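Local coordinates for kinetochore-associated protein NSL1 homolog (Homo sapiens, PDB 5LSI) that forms part of the MIS12 complex, which is required for kinetochore formation and for normal chromosome alignment and segregation during mitosis, at residues B[34-38]-B[50-54]; B[24-28]-B[57-62]. The contacts are given in a common frame with arbitrary orientation. Residues are numbered along the deposited sequence.

Contact 1: B[34-38]-B[50-54]; sequences VQKLG and LRDAQ
This is a mainly apolar helix-helix contact near the turn of the NSL1 helical hairpin, where the last part of helix 20-35 and the residues just after it lie against the first half of helix 46-62. Residues 50-54 are regular helix, with Gln54 N bonded to Leu50 O at 2.8 Å. Residues 36-38 keep helical phi/psi, but the backbone bonds here span three residues: Leu37 N to Val34 O at 3.1 Å and Gly38 N to Gln35 O at 2.9 Å. The register pairs Val34 with Gln54 (CA to CA 6.3 Å) and Gln35 with Leu50 (CA to CA 6.7 Å), so the two segments run in opposing directions.

Leu50, chi1 m and chi2 t, is the main wedge. Its CD2 lies 3.3 Å from Val34 O, 3.9 Å from Gly38 N and 4.3 Å from Leu37 CB, while its CD1 is 4.1 Å from Gln35 O, so the leucine packs on backbone atoms as well as on side chains. Val34, chi1 t, points across and sets CG1 3.8 Å from Ala53 CB and CG2 3.8 Å from Gln54 OE1. Along the outer edge Gln35 (m, m) and Gln54 (t, p) bend in, with Gln35 OE1 3.3 Å from Gln54 NE2.

The DSN1 chain packs Phe76 on Val34 and Ile80 on Leu37, and Gly38 O accepts a hydrogen bond from NE of Arg46, at the start of helix 46-62. The packing joins the two helices next to the connection of an antiparallel alpha-hairpin, in the DSN1-NSL1 head 2 subdomain of the MIS12 complex.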
loop_
_atom_site.group_PDB
_atom_site.type_symbol
_atom_site.label_atom_id
_atom_site.label_comp_id
_atom_site.label_asym_id
_atom_site.label_seq_id
_atom_site.Cartn_x
_atom_site.Cartn_y
_atom_site.Cartn_z
ATOM N N VAL B 34 3.931 1.839 -9.689
ATOM C CA VAL B 34 5.012 2.759 -9.354
ATOM C C VAL B 34 5.959 2.921 -10.539
ATOM O O VAL B 34 6.433 4.028 -10.825
ATOM C CB VAL B 34 5.758 2.277 -8.097
ATOM C CG1 VAL B 34 6.910 3.216 -7.774
ATOM C CG2 VAL B 34 4.800 2.177 -6.922
ATOM N N GLN B 35 6.247 1.823 -11.247
ATOM C CA GLN B 35 7.137 1.891 -12.403
ATOM C C GLN B 35 6.565 2.786 -13.494
ATOM O O GLN B 35 7.311 3.500 -14.173
ATOM C CB GLN B 35 7.396 0.486 -12.949
ATOM C CG GLN B 35 8.081 -0.444 -11.967
ATOM C CD GLN B 35 9.529 -0.073 -11.732
ATOM O OE1 GLN B 35 9.995 -0.032 -10.594
ATOM N NE2 GLN B 35 10.254 0.193 -12.814
ATOM N N LYS B 36 5.241 2.769 -13.673
ATOM C CA LYS B 36 4.617 3.594 -14.701
ATOM C C LYS B 36 4.810 5.083 -14.448
ATOM O O LYS B 36 4.658 5.881 -15.378
ATOM C CB LYS B 36 3.124 3.277 -14.804
ATOM C CG LYS B 36 2.809 1.815 -15.059
ATOM C CD LYS B 36 3.512 1.289 -16.295
ATOM C CE LYS B 36 2.506 0.805 -17.330
ATOM N NZ LYS B 36 3.166 0.302 -18.569
ATOM N N LEU B 37 5.129 5.478 -13.214
ATOM C CA LEU B 37 5.442 6.875 -12.936
ATOM C C LEU B 37 6.706 7.336 -13.641
ATOM O O LEU B 37 6.868 8.542 -13.858
ATOM C CB LEU B 37 5.609 7.096 -11.438
ATOM C CG LEU B 37 4.362 6.991 -10.575
ATOM C CD1 LEU B 37 4.796 6.650 -9.166
ATOM C CD2 LEU B 37 3.595 8.302 -10.612
ATOM N N GLY B 38 7.604 6.408 -13.990
ATOM C CA GLY B 38 8.851 6.792 -14.625
ATOM C C GLY B 38 8.647 7.555 -15.917
ATOM O O GLY B 38 9.513 8.331 -16.323
ATOM N N LEU B 50 12.549 6.242 -8.686
ATOM C CA LEU B 50 11.678 5.073 -8.729
ATOM C C LEU B 50 12.041 4.073 -7.641
ATOM O O LEU B 50 11.154 3.479 -7.019
ATOM C CB LEU B 50 11.738 4.414 -10.108
ATOM C CG LEU B 50 10.929 5.089 -11.218
ATOM C CD1 LEU B 50 10.965 4.259 -12.492
ATOM C CD2 LEU B 50 9.493 5.321 -10.768
ATOM N N ARG B 51 13.339 3.855 -7.407
ATOM C CA ARG B 51 13.743 3.032 -6.272
ATOM C C ARG B 51 13.220 3.615 -4.967
ATOM O O ARG B 51 12.711 2.883 -4.108
ATOM C CB ARG B 51 15.266 2.899 -6.223
ATOM C CG ARG B 51 15.861 2.005 -7.309
ATOM C CD ARG B 51 17.307 1.628 -6.987
ATOM N NE ARG B 51 18.171 2.798 -6.847
ATOM C CZ ARG B 51 18.855 3.346 -7.846
ATOM N NH1 ARG B 51 18.781 2.829 -9.064
ATOM N NH2 ARG B 51 19.612 4.412 -7.623
ATOM N N ASP B 52 13.328 4.935 -4.808
ATOM C CA ASP B 52 12.841 5.587 -3.595
ATOM C C ASP B 52 11.330 5.432 -3.463
ATOM O O ASP B 52 10.822 5.074 -2.392
ATOM C CB ASP B 52 13.241 7.063 -3.611
ATOM C CG ASP B 52 12.738 7.820 -2.401
ATOM O OD1 ASP B 52 12.662 7.220 -1.306
ATOM O OD2 ASP B 52 12.414 9.018 -2.544
ATOM N N ALA B 53 10.596 5.682 -4.552
ATOM C CA ALA B 53 9.138 5.576 -4.512
ATOM C C ALA B 53 8.687 4.149 -4.234
ATOM O O ALA B 53 7.738 3.927 -3.474
ATOM C CB ALA B 53 8.535 6.078 -5.825
ATOM N N GLN B 54 9.346 3.165 -4.852
ATOM C CA GLN B 54 9.001 1.769 -4.607
ATOM C C GLN B 54 9.217 1.396 -3.145
ATOM O O GLN B 54 8.368 0.747 -2.522
ATOM C CB GLN B 54 9.834 0.864 -5.517
ATOM C CG GLN B 54 9.342 -0.559 -5.571
ATOM C CD GLN B 54 8.173 -0.716 -6.517
ATOM O OE1 GLN B 54 7.018 -0.755 -6.091
ATOM N NE2 GLN B 54 8.465 -0.801 -7.812
#

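Contact 2: B[24-28]-B[57-62]; sequences TEMLQ and FESAVQ
Leu27 is the centre of this contact, with 122 Å² covered by helix 57-62, far more than any other residue; Val61 (33 Å²) and Glu58 (31 Å²) follow. Both segments are regular helix, with Gln28 N bonded to Thr24 O at 3.0 Å and Gln62 N to Glu58 O at 2.9 Å. Their axes come within 11.0 Å and their N-to-C directions differ by 144°, an open antiparallel crossing. The nearest CA pair is Leu27 and Glu58, at 6.7 Å.

With its CA-to-CB bond toward the other helix, and chi1 m and chi2 t, Leu27 enters a hole made by Phe57, Glu58, Val61 and Gln62. Its CD2 is 3.8 Å from Phe57 CE2 and 3.8 Å from Val61 CG1; its CD1 is 4.0 Å from Glu58 CG and 3.9 Å from Gln62 NE2. Val61, chi1 t, also meets Met26, whose CE lies 4.4 Å from Val61 CG1.

Glu58 lays its methylene chain along the leucine and carries its carboxylate to a water, which donates to Glu58 OE2 at 3.1 Å and, weakly, to Thr24 O at 3.3 Å. Trp72, in the loop near the end of this fragment, touches Thr24 and Gln62, while on the DSN1 chain Leu122 packs on Met26 and Ser75 on Phe57 and Val61. A single leucine held by four residues of the facing helix is knobs-into-holes packing, within the antiparallel helix pair of this N-terminal piece of NSL1.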
loop_
_atom_site.group_PDB
_atom_site.type_symbol
_atom_site.label_atom_id
_atom_site.label_comp_id
_atom_site.label_asym_id
_atom_site.label_seq_id
_atom_site.Cartn_x
_atom_site.Cartn_y
_atom_site.Cartn_z
ATOM N N THR B 24 3.983 -9.894 0.072
ATOM C CA THR B 24 5.098 -9.590 -0.821
ATOM C C THR B 24 4.697 -9.753 -2.284
ATOM O O THR B 24 5.084 -8.946 -3.137
ATOM C CB THR B 24 6.292 -10.488 -0.487
ATOM O OG1 THR B 24 6.857 -10.086 0.766
ATOM C CG2 THR B 24 7.361 -10.408 -1.568
ATOM N N GLU B 25 3.909 -10.784 -2.589
ATOM C CA GLU B 25 3.491 -11.004 -3.969
ATOM C C GLU B 25 2.485 -9.950 -4.413
ATOM O O GLU B 25 2.528 -9.485 -5.560
ATOM C CB GLU B 25 2.932 -12.420 -4.114
ATOM C CG GLU B 25 3.988 -13.479 -3.815
ATOM C CD GLU B 25 3.480 -14.906 -3.900
ATOM O OE1 GLU B 25 2.276 -15.142 -3.669
ATOM O OE2 GLU B 25 4.304 -15.800 -4.193
ATOM N N MET B 26 1.583 -9.551 -3.514
ATOM C CA MET B 26 0.678 -8.440 -3.796
ATOM C C MET B 26 1.446 -7.150 -4.067
ATOM O O MET B 26 1.106 -6.399 -4.989
ATOM C CB MET B 26 -0.284 -8.255 -2.624
ATOM C CG MET B 26 -1.034 -6.936 -2.628
ATOM S SD MET B 26 -1.768 -6.573 -1.018
ATOM C CE MET B 26 -0.308 -6.379 0.001
ATOM N N LEU B 27 2.486 -6.875 -3.274
ATOM C CA LEU B 27 3.290 -5.676 -3.493
ATOM C C LEU B 27 4.017 -5.730 -4.831
ATOM O O LEU B 27 4.189 -4.699 -5.494
ATOM C CB LEU B 27 4.289 -5.493 -2.350
ATOM C CG LEU B 27 3.676 -5.160 -0.986
ATOM C CD1 LEU B 27 4.756 -5.008 0.073
ATOM C CD2 LEU B 27 2.826 -3.906 -1.066
ATOM N N GLN B 28 4.459 -6.921 -5.246
ATOM C CA GLN B 28 5.100 -7.043 -6.553
ATOM C C GLN B 28 4.139 -6.671 -7.673
ATOM O O GLN B 28 4.522 -5.981 -8.626
ATOM C CB GLN B 28 5.634 -8.462 -6.754
ATOM C CG GLN B 28 6.802 -8.806 -5.850
ATOM C CD GLN B 28 7.312 -10.218 -6.058
ATOM O OE1 GLN B 28 6.849 -10.937 -6.946
ATOM N NE2 GLN B 28 8.280 -10.619 -5.245
ATOM N N PHE B 57 6.679 3.027 -0.977
ATOM C CA PHE B 57 5.401 2.336 -1.130
ATOM C C PHE B 57 5.374 1.050 -0.314
ATOM O O PHE B 57 4.437 0.807 0.455
ATOM C CB PHE B 57 5.140 2.049 -2.609
ATOM C CG PHE B 57 3.968 1.141 -2.855
ATOM C CD1 PHE B 57 2.674 1.582 -2.640
ATOM C CD2 PHE B 57 4.163 -0.154 -3.314
ATOM C CE1 PHE B 57 1.593 0.746 -2.868
ATOM C CE2 PHE B 57 3.088 -0.995 -3.548
ATOM C CZ PHE B 57 1.803 -0.547 -3.320
ATOM N N GLU B 58 6.406 0.216 -0.458
ATOM C CA GLU B 58 6.435 -1.048 0.273
ATOM C C GLU B 58 6.549 -0.824 1.775
ATOM O O GLU B 58 5.945 -1.560 2.563
ATOM C CB GLU B 58 7.584 -1.919 -0.236
ATOM C CG GLU B 58 7.363 -2.443 -1.643
ATOM C CD GLU B 58 8.566 -3.190 -2.189
ATOM O OE1 GLU B 58 9.680 -3.016 -1.644
ATOM O OE2 GLU B 58 8.394 -3.952 -3.165
ATOM N N SER B 59 7.315 0.186 2.194
ATOM C CA SER B 59 7.437 0.473 3.621
ATOM C C SER B 59 6.108 0.908 4.221
ATOM O O SER B 59 5.743 0.469 5.316
ATOM C CB SER B 59 8.498 1.546 3.859
ATOM O OG SER B 59 9.780 1.061 3.520
ATOM N N ALA B 60 5.364 1.766 3.518
ATOM C CA ALA B 60 4.092 2.240 4.052
ATOM C C ALA B 60 3.115 1.091 4.247
ATOM O O ALA B 60 2.361 1.068 5.228
ATOM C CB ALA B 60 3.493 3.301 3.130
ATOM N N VAL B 61 3.110 0.126 3.324
ATOM C CA VAL B 61 2.231 -1.030 3.473
ATOM C C VAL B 61 2.712 -1.914 4.616
ATOM O O VAL B 61 1.934 -2.303 5.493
ATOM C CB VAL B 61 2.143 -1.818 2.152
ATOM C CG1 VAL B 61 1.378 -3.117 2.354
ATOM C CG2 VAL B 61 1.474 -0.983 1.077
ATOM N N GLN B 62 4.011 -2.228 4.629
ATOM C CA GLN B 62 4.544 -3.164 5.615
ATOM C C GLN B 62 4.412 -2.627 7.037
ATOM O O GLN B 62 4.099 -3.383 7.965
ATOM C CB GLN B 62 6.002 -3.482 5.293
ATOM C CG GLN B 62 6.181 -4.326 4.045
ATOM C CD GLN B 62 7.618 -4.360 3.569
ATOM O OE1 GLN B 62 8.513 -3.828 4.227
ATOM N NE2 GLN B 62 7.850 -4.986 2.422
HETATM O O HOH W 1 7.568 -6.857 -2.465
#

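How the contacts relate
Both contacts join helix 20-35 to helix 46-62. The centre of contact 1, near the turn and only partly buried, lies about 15 Å from the chain centre; that of contact 2, which is buried and joins the end of the hairpin farther from the turn, lies about 4 Å from it. Their own centres are 13 Å apart, and Val34 CG2 lies 4.3 Å from Phe57 CG, so the two contacts touch. The most buried residue is a leucine of the second helix in contact 1 and of the first in contact 2, where alone it is a knob in a hole. Polar edges differ too, a glutamine pair in one, a water bridge in the other, while DSN1 packs against both.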